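Local atomic coordinates of polysaccharide Lyase Family 6 (Bacteroides cellulosilyticus, PDB entry 6QPS), a protein that binds calcium and, as a mannuronic acid-specific alginate lyase of polysaccharide lyase family 6, probably cleaves the polymannuronate chains of alginate. Residues L179-W184 against H194-N199; A212-I217 against N234-C239; E244-K249 against N253-N258; G265-R270 against E278-I283. All coordinates share one frame; numbering follows the deposited sequence.

The four contacts follow one another along the chain, each closing before the next opens, and each joins two strands across the interior of what the family and the stacked parallel strands make a right-handed parallel beta-helix. On one side strands 181-183, 215-218, 244-249 and 266-271 lie side by side; on the other, strands 195-197, 230-237, 254-261 and 276-283 do the same. Centres of interactions 1 and 2 are 9 Å apart, as are those of 2 and 3; interactions 3 and 4 are 7 Å apart, and 1 and 4 are 15 Å apart. Interactions 2 and 3 share the calcium ion, which thereby bridges adjacent coils.

Interaction 1 (L179-W184 against H194-N199); sequences LVLQVW and HLIDHN
Leu181 pushes its CD2 methyl onto the end of Ile196, the two side chains meeting tip to tip in the interior. The closest pair is Leu181 CD2 and Ile196 CD1 at 3.7 Å, and the same CD2 also touches the CG2 branch of Ile196 at 4.0 Å. With CG anti to the backbone N (chi1 179°), Leu181 presents CD2 to the end of Ile196. Val183, two residues on, divides its methyls: CG2 lies 4.3 Å from Ile196 CD1, while CG1 rests at the rim of the His194 imidazole, 4.0 Å from CD2 and near the ring plane. Both ring nitrogens have polar partners. Water 1, in the ring plane, lies 2.8 Å from His194 NE2 and also hydrogen-bonds Trp184 O, linking the two segments, and His194 ND1 accepts the backbone N-H of Asn164. On the reverse side of strand 181-183, Gln182 CG lies over one face of the Trp184 indole, 3.4 Å above its plane. Aliphatic side chains from two strands of one coil, meeting inside with a histidine beside them, are characteristic of the interior of a parallel beta-helix.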
loop_
_atom_site.group_PDB
_atom_site.type_symbol
_atom_site.label_atom_id
_atom_site.label_comp_id
_atom_site.label_asym_id
_atom_site.label_seq_id
_atom_site.Cartn_x
_atom_site.Cartn_y
_atom_site.Cartn_z
ATOM N N LEU A 179 -1.335 -11.004 3.210
ATOM C CA LEU A 179 -0.942 -9.604 3.204
ATOM C C LEU A 179 0.314 -9.340 4.035
ATOM O O LEU A 179 0.520 -9.935 5.092
ATOM C CB LEU A 179 -2.093 -8.784 3.794
ATOM C CG LEU A 179 -3.063 -8.144 2.794
ATOM C CD1 LEU A 179 -2.349 -6.992 2.047
ATOM C CD2 LEU A 179 -3.704 -9.153 1.861
ATOM N N VAL A 180 1.130 -8.383 3.570
ATOM C CA VAL A 180 2.114 -7.767 4.459
ATOM C C VAL A 180 1.393 -6.917 5.511
ATOM O O VAL A 180 1.633 -7.053 6.720
ATOM C CB VAL A 180 3.171 -6.961 3.669
ATOM C CG1 VAL A 180 4.049 -6.147 4.605
ATOM C CG2 VAL A 180 4.017 -7.895 2.807
ATOM N N LEU A 181 0.474 -6.061 5.067
ATOM C CA LEU A 181 -0.200 -5.103 5.942
ATOM C C LEU A 181 -1.668 -4.985 5.546
ATOM O O LEU A 181 -1.999 -4.427 4.489
ATOM C CB LEU A 181 0.515 -3.757 5.893
ATOM C CG LEU A 181 -0.028 -2.592 6.701
ATOM C CD1 LEU A 181 -0.177 -2.947 8.125
ATOM C CD2 LEU A 181 0.910 -1.377 6.570
ATOM N N GLN A 182 -2.544 -5.492 6.412
ATOM C CA GLN A 182 -3.986 -5.368 6.241
ATOM C C GLN A 182 -4.549 -4.324 7.196
ATOM O O GLN A 182 -4.277 -4.363 8.406
ATOM C CB GLN A 182 -4.657 -6.702 6.555
ATOM C CG GLN A 182 -6.186 -6.670 6.596
ATOM C CD GLN A 182 -6.802 -6.582 5.209
ATOM O OE1 GLN A 182 -6.489 -7.371 4.325
ATOM N NE2 GLN A 182 -7.707 -5.620 5.021
ATOM N N VAL A 183 -5.359 -3.417 6.662
ATOM C CA VAL A 183 -6.174 -2.510 7.470
ATOM C C VAL A 183 -7.554 -3.158 7.601
ATOM O O VAL A 183 -8.319 -3.219 6.627
ATOM C CB VAL A 183 -6.234 -1.104 6.852
ATOM C CG1 VAL A 183 -7.044 -0.186 7.768
ATOM C CG2 VAL A 183 -4.825 -0.545 6.634
ATOM N N TRP A 184 -7.871 -3.641 8.800
ATOM C CA TRP A 184 -9.137 -4.305 9.060
ATOM C C TRP A 184 -10.189 -3.298 9.476
ATOM O O TRP A 184 -9.962 -2.510 10.397
ATOM C CB TRP A 184 -8.981 -5.267 10.227
ATOM C CG TRP A 184 -8.115 -6.474 9.965
ATOM C CD1 TRP A 184 -6.778 -6.583 10.198
ATOM C CD2 TRP A 184 -8.543 -7.754 9.471
ATOM N NE1 TRP A 184 -6.336 -7.850 9.870
ATOM C CE2 TRP A 184 -7.401 -8.589 9.434
ATOM C CE3 TRP A 184 -9.774 -8.278 9.061
ATOM C CZ2 TRP A 184 -7.457 -9.907 8.990
ATOM C CZ3 TRP A 184 -9.824 -9.592 8.637
ATOM C CH2 TRP A 184 -8.667 -10.382 8.585
ATOM N N HIS A 194 -5.546 5.899 10.503
ATOM C CA HIS A 194 -4.213 5.340 10.686
ATOM C C HIS A 194 -3.235 6.022 9.728
ATOM O O HIS A 194 -3.616 6.517 8.658
ATOM C CB HIS A 194 -4.150 3.836 10.385
ATOM C CG HIS A 194 -4.977 2.971 11.277
ATOM N ND1 HIS A 194 -5.065 3.136 12.647
ATOM C CD2 HIS A 194 -5.732 1.886 10.975
ATOM C CE1 HIS A 194 -5.849 2.196 13.135
ATOM N NE2 HIS A 194 -6.252 1.418 12.146
ATOM N N LEU A 195 -1.948 5.983 10.077
ATOM C CA LEU A 195 -0.879 6.529 9.245
ATOM C C LEU A 195 0.182 5.465 8.978
ATOM O O LEU A 195 0.712 4.860 9.915
ATOM C CB LEU A 195 -0.266 7.750 9.933
ATOM C CG LEU A 195 0.906 8.421 9.213
ATOM C CD1 LEU A 195 0.520 8.947 7.822
ATOM C CD2 LEU A 195 1.516 9.529 10.068
ATOM N N ILE A 196 0.512 5.280 7.698
ATOM C CA ILE A 196 1.522 4.318 7.242
ATOM C C ILE A 196 2.519 5.162 6.452
ATOM O O ILE A 196 2.219 5.574 5.319
ATOM C CB ILE A 196 0.890 3.215 6.382
ATOM C CG1 ILE A 196 -0.140 2.403 7.203
ATOM C CG2 ILE A 196 1.965 2.347 5.751
ATOM C CD1 ILE A 196 -1.184 1.659 6.370
ATOM N N ASP A 197 3.692 5.453 7.036
ATOM C CA ASP A 197 4.603 6.423 6.446
ATOM C C ASP A 197 6.071 6.030 6.580
ATOM O O ASP A 197 6.509 5.440 7.573
ATOM C CB ASP A 197 4.392 7.840 7.045
ATOM C CG ASP A 197 4.805 7.937 8.511
ATOM O OD1 ASP A 197 4.106 7.398 9.376
ATOM O OD2 ASP A 197 5.878 8.538 8.798
ATOM N N HIS A 198 6.849 6.408 5.572
ATOM C CA HIS A 198 8.309 6.240 5.587
ATOM C C HIS A 198 8.746 4.784 5.751
ATOM O O HIS A 198 9.832 4.515 6.274
ATOM C CB HIS A 198 8.990 7.130 6.635
ATOM C CG HIS A 198 8.734 8.588 6.434
ATOM N ND1 HIS A 198 9.463 9.382 5.570
ATOM C CD2 HIS A 198 7.820 9.400 7.006
ATOM C CE1 HIS A 198 9.008 10.624 5.633
ATOM N NE2 HIS A 198 7.996 10.659 6.482
ATOM N N ASN A 199 7.934 3.838 5.278
ATOM C CA ASN A 199 8.320 2.432 5.306
ATOM C C ASN A 199 8.916 2.017 3.970
ATOM O O ASN A 199 8.652 2.627 2.924
ATOM C CB ASN A 199 7.103 1.562 5.604
ATOM C CG ASN A 199 6.459 1.927 6.892
ATOM O OD1 ASN A 199 6.992 1.684 7.967
ATOM N ND2 ASN A 199 5.280 2.505 6.802
HETATM O O HOH W 1 -8.208 -0.453 11.318
#

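Interaction 2 (A212-I217 against N234-C239); sequences AEIIRI and NVFFRC. With CA (calcium ion), chain C.
A chi1 of -55° at Ile214 puts CG1 anti to its carbonyl carbon and CG2 anti to its backbone N, and the two branches serve different partners across the core. CG1 packs on Cys239 CB at 3.7 Å, whereas CG2 meets the edge of the Phe236 ring, 4.0 Å from CE2. The Ile215 and Phe236 side chains cross at about a right angle, Ile215 CD1 coming to the ring edge, in its plane, 3.8 Å from Phe236 CZ. Lacking both branches of Ile214, an alanine here would probably open a gap beside Cys239 and leave the Phe236 edge to Ile215 alone among the residues of these two segments. Next door, Glu213 turns the other way and binds the calcium ion through OE2 at 2.4 Å; Asn210, Glu242, Glu244 and waters 2 and 3 are further ligands. Strand 215-218 runs parallel between strands 181-183 and 244-249, and Phe236 also packs on Ile245 and Ile246 of the latter. On the outer side of strand 230-237, Val235 and Phe237 lie against helix 454-465.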
loop_
_atom_site.group_PDB
_atom_site.type_symbol
_atom_site.label_atom_id
_atom_site.label_comp_id
_atom_site.label_asym_id
_atom_site.label_seq_id
_atom_site.Cartn_x
_atom_site.Cartn_y
_atom_site.Cartn_z
ATOM N N ALA A 212 -1.477 -11.924 -2.757
ATOM C CA ALA A 212 -0.096 -11.609 -2.418
ATOM C C ALA A 212 0.117 -10.094 -2.418
ATOM O O ALA A 212 1.207 -9.608 -2.726
ATOM C CB ALA A 212 0.891 -12.356 -3.325
ATOM N N GLU A 213 -0.934 -9.334 -2.085
ATOM C CA GLU A 213 -0.857 -7.880 -2.009
ATOM C C GLU A 213 0.128 -7.456 -0.912
ATOM O O GLU A 213 0.373 -8.182 0.058
ATOM C CB GLU A 213 -2.240 -7.317 -1.672
ATOM C CG GLU A 213 -3.349 -7.647 -2.685
ATOM C CD GLU A 213 -4.139 -8.943 -2.415
ATOM O OE1 GLU A 213 -3.698 -9.779 -1.583
ATOM O OE2 GLU A 213 -5.208 -9.129 -3.077
ATOM N N ILE A 214 0.666 -6.243 -1.044
ATOM C CA ILE A 214 1.461 -5.653 0.034
ATOM C C ILE A 214 0.560 -4.969 1.062
ATOM O O ILE A 214 0.645 -5.255 2.260
ATOM C CB ILE A 214 2.512 -4.677 -0.526
ATOM C CG1 ILE A 214 3.418 -5.332 -1.580
ATOM C CG2 ILE A 214 3.385 -4.108 0.606
ATOM C CD1 ILE A 214 4.156 -6.574 -1.128
ATOM N N ILE A 215 -0.304 -4.045 0.624
ATOM C CA ILE A 215 -1.261 -3.378 1.502
ATOM C C ILE A 215 -2.669 -3.579 0.952
ATOM O O ILE A 215 -2.906 -3.404 -0.252
ATOM C CB ILE A 215 -0.970 -1.864 1.616
ATOM C CG1 ILE A 215 0.429 -1.561 2.140
ATOM C CG2 ILE A 215 -2.029 -1.153 2.490
ATOM C CD1 ILE A 215 0.784 -0.093 2.185
ATOM N N ARG A 216 -3.615 -3.871 1.844
ATOM C CA ARG A 216 -5.039 -3.908 1.519
ATOM C C ARG A 216 -5.766 -3.047 2.547
ATOM O O ARG A 216 -5.594 -3.245 3.761
ATOM C CB ARG A 216 -5.616 -5.330 1.511
ATOM C CG ARG A 216 -7.062 -5.380 0.994
ATOM C CD ARG A 216 -7.694 -6.709 1.366
ATOM N NE ARG A 216 -7.245 -7.853 0.578
ATOM C CZ ARG A 216 -7.055 -9.075 1.049
ATOM N NH1 ARG A 216 -7.162 -9.342 2.339
ATOM N NH2 ARG A 216 -6.719 -10.051 0.227
ATOM N N ILE A 217 -6.517 -2.067 2.081
ATOM C CA ILE A 217 -7.217 -1.135 2.967
ATOM C C ILE A 217 -8.705 -1.480 2.949
ATOM O O ILE A 217 -9.451 -1.044 2.066
ATOM C CB ILE A 217 -6.986 0.335 2.601
ATOM C CG1 ILE A 217 -5.499 0.629 2.333
ATOM C CG2 ILE A 217 -7.532 1.249 3.757
ATOM C CD1 ILE A 217 -5.232 2.088 1.934
ATOM N N ASN A 234 6.185 6.295 1.354
ATOM C CA ASN A 234 6.720 4.941 1.433
ATOM C C ASN A 234 7.360 4.532 0.108
ATOM O O ASN A 234 7.003 5.041 -0.960
ATOM C CB ASN A 234 5.621 3.912 1.730
ATOM C CG ASN A 234 4.847 4.204 3.010
ATOM O OD1 ASN A 234 5.297 3.905 4.124
ATOM N ND2 ASN A 234 3.637 4.753 2.858
ATOM N N VAL A 235 8.312 3.591 0.194
ATOM C CA VAL A 235 8.934 2.960 -0.975
ATOM C C VAL A 235 8.423 1.531 -1.114
ATOM O O VAL A 235 8.357 0.789 -0.126
ATOM C CB VAL A 235 10.467 2.946 -0.869
ATOM C CG1 VAL A 235 11.092 2.216 -2.045
ATOM C CG2 VAL A 235 11.011 4.339 -0.817
ATOM N N PHE A 236 8.052 1.164 -2.344
ATOM C CA PHE A 236 7.698 -0.203 -2.738
ATOM C C PHE A 236 8.749 -0.645 -3.753
ATOM O O PHE A 236 8.820 -0.099 -4.859
ATOM C CB PHE A 236 6.278 -0.251 -3.309
ATOM C CG PHE A 236 5.240 0.191 -2.309
ATOM C CD1 PHE A 236 4.987 1.538 -2.113
ATOM C CD2 PHE A 236 4.568 -0.725 -1.540
ATOM C CE1 PHE A 236 4.067 1.953 -1.166
ATOM C CE2 PHE A 236 3.642 -0.308 -0.588
ATOM C CZ PHE A 236 3.410 1.027 -0.396
ATOM N N PHE A 237 9.577 -1.619 -3.386
ATOM C CA PHE A 237 10.761 -2.040 -4.158
ATOM C C PHE A 237 10.613 -3.508 -4.539
ATOM O O PHE A 237 10.646 -4.391 -3.671
ATOM C CB PHE A 237 11.996 -1.814 -3.277
ATOM C CG PHE A 237 13.311 -2.342 -3.822
ATOM C CD1 PHE A 237 13.812 -3.568 -3.414
ATOM C CD2 PHE A 237 14.083 -1.559 -4.667
ATOM C CE1 PHE A 237 15.055 -4.031 -3.870
ATOM C CE2 PHE A 237 15.323 -2.022 -5.136
ATOM C CZ PHE A 237 15.800 -3.244 -4.748
ATOM N N ARG A 238 10.428 -3.769 -5.831
ATOM C CA ARG A 238 10.326 -5.142 -6.324
ATOM C C ARG A 238 9.188 -5.890 -5.636
ATOM O O ARG A 238 9.268 -7.104 -5.392
ATOM C CB ARG A 238 11.682 -5.853 -6.224
ATOM C CG ARG A 238 12.703 -5.145 -7.106
ATOM C CD ARG A 238 14.055 -5.761 -6.993
ATOM N NE ARG A 238 14.971 -5.129 -7.941
ATOM C CZ ARG A 238 16.287 -5.313 -7.963
ATOM N NH1 ARG A 238 16.866 -6.106 -7.063
ATOM N NH2 ARG A 238 17.014 -4.692 -8.892
ATOM N N CYS A 239 8.077 -5.171 -5.406
ATOM C CA CYS A 239 6.867 -5.782 -4.848
ATOM C C CYS A 239 6.071 -6.387 -5.998
ATOM O O CYS A 239 5.309 -5.685 -6.676
ATOM C CB CYS A 239 6.027 -4.760 -4.087
ATOM S SG CYS A 239 6.872 -3.938 -2.700
HETATM CA CA CA C . -5.293 -9.228 -5.429
HETATM O O HOH W 2 -7.710 -9.433 -5.145
HETATM O O HOH W 3 -5.720 -9.148 -7.856
#

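Interaction 3 (E244-K249 against N253-N258); sequences EIISVK and NVLRRN. With CA (calcium ion), chain C; ACT (acetate ion), chain D.
One coil of the parallel beta-helix doubles back here, and Ile246 and Val248 from one wall close on Leu255 from the next after a turn of only three residues. Ile246 comes tip to tip with Leu255, its CG2 3.8 Å from Leu255 CD2. Val248 does likewise with its CG2, 4.0 Å from the same CD2, and that one leucine methyl is thus wedged between two side chains. Val248 CG1 slides past Asn253, 3.6 Å from ND2, an amide fixed by Ser250 OG at ND2 and by the backbone N of Thr229 at OD1. After the corner at Ile245 and Ile246, Ser247 and Lys249 point away from the core, on the side where Glu244 holds the metal. Glu244 OE1 binds the calcium ion at 2.3 Å, and Ser247 OG donates to the other oxygen, OE2, at 2.7 Å from above the carboxylate plane, which helps fix the rotation of this ligand. Lys249, extended beyond CG, gives a hydrogen bond of 2.8 Å from NZ to O of an acetate ion probably taken up from the crystallisation liquor. An alanine in its place removes the ammonium donor, and the acetate, left with Ser220 OG, is likely to be held less firmly. Strand 244-249 lies parallel between strands 215-218 and 266-271, with Lys249 touching Arg216 and Arg270 on these neighbours; strand 254-261 is flanked by 230-237 and 276-283.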
loop_
_atom_site.group_PDB
_atom_site.type_symbol
_atom_site.label_atom_id
_atom_site.label_comp_id
_atom_site.label_asym_id
_atom_site.label_seq_id
_atom_site.Cartn_x
_atom_site.Cartn_y
_atom_site.Cartn_z
ATOM N N GLU A 244 -1.899 -6.363 -7.736
ATOM C CA GLU A 244 -2.151 -5.247 -6.822
ATOM C C GLU A 244 -0.989 -5.138 -5.831
ATOM O O GLU A 244 -0.826 -6.006 -4.955
ATOM C CB GLU A 244 -3.443 -5.427 -6.023
ATOM C CG GLU A 244 -4.703 -5.594 -6.837
ATOM C CD GLU A 244 -5.888 -5.918 -5.954
ATOM O OE1 GLU A 244 -5.857 -7.003 -5.313
ATOM O OE2 GLU A 244 -6.835 -5.089 -5.888
ATOM N N ILE A 245 -0.232 -4.032 -5.907
ATOM C CA ILE A 245 0.695 -3.682 -4.832
ATOM C C ILE A 245 -0.091 -3.184 -3.628
ATOM O O ILE A 245 0.045 -3.698 -2.502
ATOM C CB ILE A 245 1.701 -2.615 -5.304
ATOM C CG1 ILE A 245 2.478 -3.043 -6.555
ATOM C CG2 ILE A 245 2.638 -2.249 -4.156
ATOM C CD1 ILE A 245 3.204 -1.863 -7.193
ATOM N N ILE A 246 -0.942 -2.183 -3.862
ATOM C CA ILE A 246 -1.883 -1.666 -2.881
ATOM C C ILE A 246 -3.274 -1.893 -3.448
ATOM O O ILE A 246 -3.570 -1.445 -4.573
ATOM C CB ILE A 246 -1.675 -0.174 -2.601
ATOM C CG1 ILE A 246 -0.233 0.125 -2.164
ATOM C CG2 ILE A 246 -2.695 0.294 -1.564
ATOM C CD1 ILE A 246 0.002 1.614 -1.893
ATOM N N SER A 247 -4.109 -2.594 -2.687
ATOM C CA SER A 247 -5.515 -2.817 -3.027
ATOM C C SER A 247 -6.378 -1.971 -2.086
ATOM O O SER A 247 -6.554 -2.295 -0.905
ATOM C CB SER A 247 -5.798 -4.301 -2.894
ATOM O OG SER A 247 -7.103 -4.661 -3.255
ATOM N N VAL A 248 -6.855 -0.837 -2.593
ATOM C CA VAL A 248 -7.708 0.065 -1.819
ATOM C C VAL A 248 -9.143 -0.447 -1.921
ATOM O O VAL A 248 -9.679 -0.561 -3.029
ATOM C CB VAL A 248 -7.601 1.518 -2.325
ATOM C CG1 VAL A 248 -8.447 2.426 -1.421
ATOM C CG2 VAL A 248 -6.141 2.015 -2.380
ATOM N N LYS A 249 -9.744 -0.795 -0.777
ATOM C CA LYS A 249 -11.076 -1.387 -0.713
ATOM C C LYS A 249 -11.923 -0.713 0.374
ATOM O O LYS A 249 -12.570 -1.379 1.191
ATOM C CB LYS A 249 -10.984 -2.906 -0.491
ATOM C CG LYS A 249 -10.421 -3.665 -1.704
ATOM C CD LYS A 249 -10.371 -5.174 -1.457
ATOM C CE LYS A 249 -10.266 -5.949 -2.758
ATOM N NZ LYS A 249 -10.173 -7.427 -2.545
ATOM N N ASN A 253 -9.540 7.331 1.591
ATOM C CA ASN A 253 -8.135 7.151 1.916
ATOM C C ASN A 253 -7.284 8.141 1.122
ATOM O O ASN A 253 -7.706 8.685 0.097
ATOM C CB ASN A 253 -7.724 5.709 1.608
ATOM C CG ASN A 253 -8.578 4.718 2.387
ATOM O OD1 ASN A 253 -8.478 4.642 3.616
ATOM N ND2 ASN A 253 -9.418 3.961 1.695
ATOM N N VAL A 254 -6.065 8.358 1.598
ATOM C CA VAL A 254 -5.118 9.292 0.983
ATOM C C VAL A 254 -3.822 8.533 0.715
ATOM O O VAL A 254 -3.231 7.977 1.647
ATOM C CB VAL A 254 -4.815 10.502 1.881
ATOM C CG1 VAL A 254 -3.864 11.443 1.205
ATOM C CG2 VAL A 254 -6.090 11.268 2.219
ATOM N N LEU A 255 -3.385 8.501 -0.545
ATOM C CA LEU A 255 -2.159 7.807 -0.946
ATOM C C LEU A 255 -1.281 8.856 -1.623
ATOM O O LEU A 255 -1.603 9.322 -2.727
ATOM C CB LEU A 255 -2.480 6.617 -1.858
ATOM C CG LEU A 255 -3.328 5.540 -1.150
ATOM C CD1 LEU A 255 -4.816 5.712 -1.450
ATOM C CD2 LEU A 255 -2.867 4.127 -1.461
ATOM N N ARG A 256 -0.192 9.257 -0.950
ATOM C CA ARG A 256 0.565 10.450 -1.320
ATOM C C ARG A 256 2.073 10.209 -1.286
ATOM O O ARG A 256 2.612 9.706 -0.297
ATOM C CB ARG A 256 0.196 11.617 -0.381
ATOM C CG ARG A 256 1.009 12.867 -0.572
ATOM C CD ARG A 256 0.730 13.913 0.507
ATOM N NE ARG A 256 -0.652 14.402 0.472
ATOM C CZ ARG A 256 -1.490 14.385 1.501
ATOM N NH1 ARG A 256 -1.123 13.872 2.664
ATOM N NH2 ARG A 256 -2.713 14.888 1.342
ATOM N N ARG A 257 2.757 10.613 -2.355
ATOM C CA ARG A 257 4.223 10.716 -2.365
ATOM C C ARG A 257 4.908 9.367 -2.132
ATOM O O ARG A 257 6.022 9.296 -1.596
ATOM C CB ARG A 257 4.749 11.776 -1.389
ATOM C CG ARG A 257 4.516 13.219 -1.821
ATOM C CD ARG A 257 4.789 14.203 -0.678
ATOM N NE ARG A 257 6.118 14.005 -0.096
ATOM C CZ ARG A 257 7.147 14.817 -0.262
ATOM N NH1 ARG A 257 7.060 15.899 -1.025
ATOM N NH2 ARG A 257 8.299 14.522 0.322
ATOM N N ASN A 258 4.286 8.279 -2.580
ATOM C CA ASN A 258 4.908 6.957 -2.521
ATOM C C ASN A 258 5.694 6.727 -3.803
ATOM O O ASN A 258 5.392 7.322 -4.838
ATOM C CB ASN A 258 3.863 5.857 -2.330
ATOM C CG ASN A 258 3.065 6.054 -1.080
ATOM O OD1 ASN A 258 3.544 5.841 0.048
ATOM N ND2 ASN A 258 1.836 6.529 -1.253
HETATM CA CA CA C . -5.293 -9.228 -5.429
HETATM C C ACT D . -12.255 -9.156 -0.039
HETATM O O ACT D . -11.932 -8.027 -0.391
HETATM O OXT ACT D . -13.391 -9.591 0.275
HETATM C CH3 ACT D . -11.138 -10.195 -0.041
HETATM O O HOH W 2 -7.710 -9.433 -5.145
HETATM O O HOH W 3 -5.720 -9.148 -7.856
#

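Interaction 4 (G265-R270 against E278-I283)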
loop_
_atom_site.group_PDB
_atom_site.type_symbol
_atom_site.label_atom_id
_atom_site.label_comp_id
_atom_site.label_asym_id
_atom_site.label_seq_id
_atom_site.Cartn_x
_atom_site.Cartn_y
_atom_site.Cartn_z
ATOM N N GLY A 265 3.073 -4.719 -10.253
ATOM C CA GLY A 265 1.670 -4.512 -9.937
ATOM C C GLY A 265 1.382 -3.028 -9.960
ATOM O O GLY A 265 2.207 -2.232 -10.403
ATOM N N GLY A 266 0.179 -2.658 -9.505
ATOM C CA GLY A 266 -0.271 -1.276 -9.543
ATOM C C GLY A 266 -0.856 -0.802 -8.231
ATOM O O GLY A 266 -0.987 -1.552 -7.247
ATOM N N LEU A 267 -1.182 0.492 -8.225
ATOM C CA LEU A 267 -1.983 1.130 -7.186
ATOM C C LEU A 267 -3.441 1.058 -7.641
ATOM O O LEU A 267 -3.828 1.712 -8.620
ATOM C CB LEU A 267 -1.509 2.568 -6.983
ATOM C CG LEU A 267 -2.082 3.315 -5.775
ATOM C CD1 LEU A 267 -1.347 4.665 -5.580
ATOM C CD2 LEU A 267 -3.618 3.547 -5.841
ATOM N N VAL A 268 -4.244 0.239 -6.966
ATOM C CA VAL A 268 -5.572 -0.098 -7.468
ATOM C C VAL A 268 -6.671 0.421 -6.550
ATOM O O VAL A 268 -6.745 0.034 -5.373
ATOM C CB VAL A 268 -5.719 -1.613 -7.672
ATOM C CG1 VAL A 268 -7.086 -1.980 -8.259
ATOM C CG2 VAL A 268 -4.573 -2.132 -8.564
ATOM N N CYS A 269 -7.551 1.271 -7.101
ATOM C CA CYS A 269 -8.766 1.733 -6.421
ATOM C C CYS A 269 -9.813 0.663 -6.714
ATOM O O CYS A 269 -10.638 0.792 -7.630
ATOM C CB CYS A 269 -9.194 3.094 -6.972
ATOM S SG CYS A 269 -8.125 4.456 -6.416
ATOM N N ARG A 270 -9.743 -0.442 -5.951
ATOM C CA ARG A 270 -10.499 -1.653 -6.285
ATOM C C ARG A 270 -11.954 -1.585 -5.841
ATOM O O ARG A 270 -12.860 -1.909 -6.626
ATOM C CB ARG A 270 -9.800 -2.896 -5.713
ATOM C CG ARG A 270 -10.556 -4.191 -5.994
ATOM C CD ARG A 270 -10.698 -4.491 -7.498
ATOM N NE ARG A 270 -11.546 -5.658 -7.720
ATOM C CZ ARG A 270 -12.862 -5.620 -7.873
ATOM N NH1 ARG A 270 -13.495 -4.450 -7.887
ATOM N NH2 ARG A 270 -13.554 -6.743 -8.034
ATOM N N GLU A 278 -2.219 11.474 -4.707
ATOM C CA GLU A 278 -1.445 12.692 -4.951
ATOM C C GLU A 278 0.054 12.420 -5.008
ATOM O O GLU A 278 0.641 11.902 -4.057
ATOM C CB GLU A 278 -1.697 13.729 -3.828
ATOM C CG GLU A 278 -3.086 14.363 -3.837
ATOM C CD GLU A 278 -3.391 15.157 -2.578
ATOM O OE1 GLU A 278 -2.838 14.837 -1.505
ATOM O OE2 GLU A 278 -4.223 16.104 -2.639
ATOM N N SER A 279 0.675 12.831 -6.094
ATOM C CA SER A 279 2.129 13.005 -6.165
ATOM C C SER A 279 2.904 11.716 -5.960
ATOM O O SER A 279 4.035 11.752 -5.473
ATOM C CB SER A 279 2.644 14.079 -5.198
ATOM O OG SER A 279 1.964 15.326 -5.375
ATOM N N ASN A 280 2.329 10.578 -6.349
ATOM C CA ASN A 280 3.067 9.317 -6.343
ATOM C C ASN A 280 3.933 9.213 -7.593
ATOM O O ASN A 280 3.687 9.888 -8.592
ATOM C CB ASN A 280 2.094 8.138 -6.271
ATOM C CG ASN A 280 1.245 8.175 -5.005
ATOM O OD1 ASN A 280 1.686 7.792 -3.927
ATOM N ND2 ASN A 280 0.030 8.691 -5.119
ATOM N N THR A 281 4.951 8.339 -7.532
ATOM C CA THR A 281 5.920 8.163 -8.604
ATOM C C THR A 281 6.123 6.672 -8.850
ATOM O O THR A 281 6.299 5.898 -7.901
ATOM C CB THR A 281 7.249 8.825 -8.211
ATOM O OG1 THR A 281 7.024 10.187 -7.822
ATOM C CG2 THR A 281 8.248 8.811 -9.379
ATOM N N PHE A 282 6.114 6.292 -10.128
ATOM C CA PHE A 282 6.266 4.900 -10.544
ATOM C C PHE A 282 7.433 4.827 -11.517
ATOM O O PHE A 282 7.419 5.489 -12.557
ATOM C CB PHE A 282 5.001 4.339 -11.205
ATOM C CG PHE A 282 3.735 4.419 -10.371
ATOM C CD1 PHE A 282 3.099 5.630 -10.145
ATOM C CD2 PHE A 282 3.133 3.255 -9.914
ATOM C CE1 PHE A 282 1.907 5.687 -9.428
ATOM C CE2 PHE A 282 1.954 3.298 -9.188
ATOM C CZ PHE A 282 1.340 4.518 -8.946
ATOM N N ILE A 283 8.444 4.015 -11.184
ATOM C CA ILE A 283 9.638 3.822 -12.014
ATOM C C ILE A 283 9.687 2.338 -12.382
ATOM O O ILE A 283 10.167 1.518 -11.598
ATOM C CB ILE A 283 10.909 4.261 -11.276
ATOM C CG1 ILE A 283 10.806 5.727 -10.818
ATOM C CG2 ILE A 283 12.169 4.010 -12.135
ATOM C CD1 ILE A 283 10.804 6.769 -11.911
#
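Leu267 and Asn280 lie on two backbones that face each other across the core, their CA atoms 9.7 Å apart. Segment 265-270 is extended from its two glycines until Cys269, the centre of an inverse gamma turn; segment 278-283 kinks at Ser279, which has the left-handed helical conformation (phi 63°), before running on as strand 281-283. Leu267 makes both contacts across the two segments. Its CB lies at the edge of the Phe282 ring, in the ring plane and 4.0 Å from CZ, while its CG, anti to the backbone N (chi1 -170°), carries CD1 to 4.3 Å from Asn280 ND2. The Asn280 amide is held by the preceding coil, ND2 giving to Leu255 O and OD1 taking from Asn258 ND2. Asn305 OD1 in turn accepts Asn280 N, continuing the asparagine ladder common at such turns of beta-helices. Phe282 stacks on Phe260 of strand 254-261 and touches Ile307 of strand 301-308, while strand 266-271 pairs in parallel with strands 244-249 and 291-295.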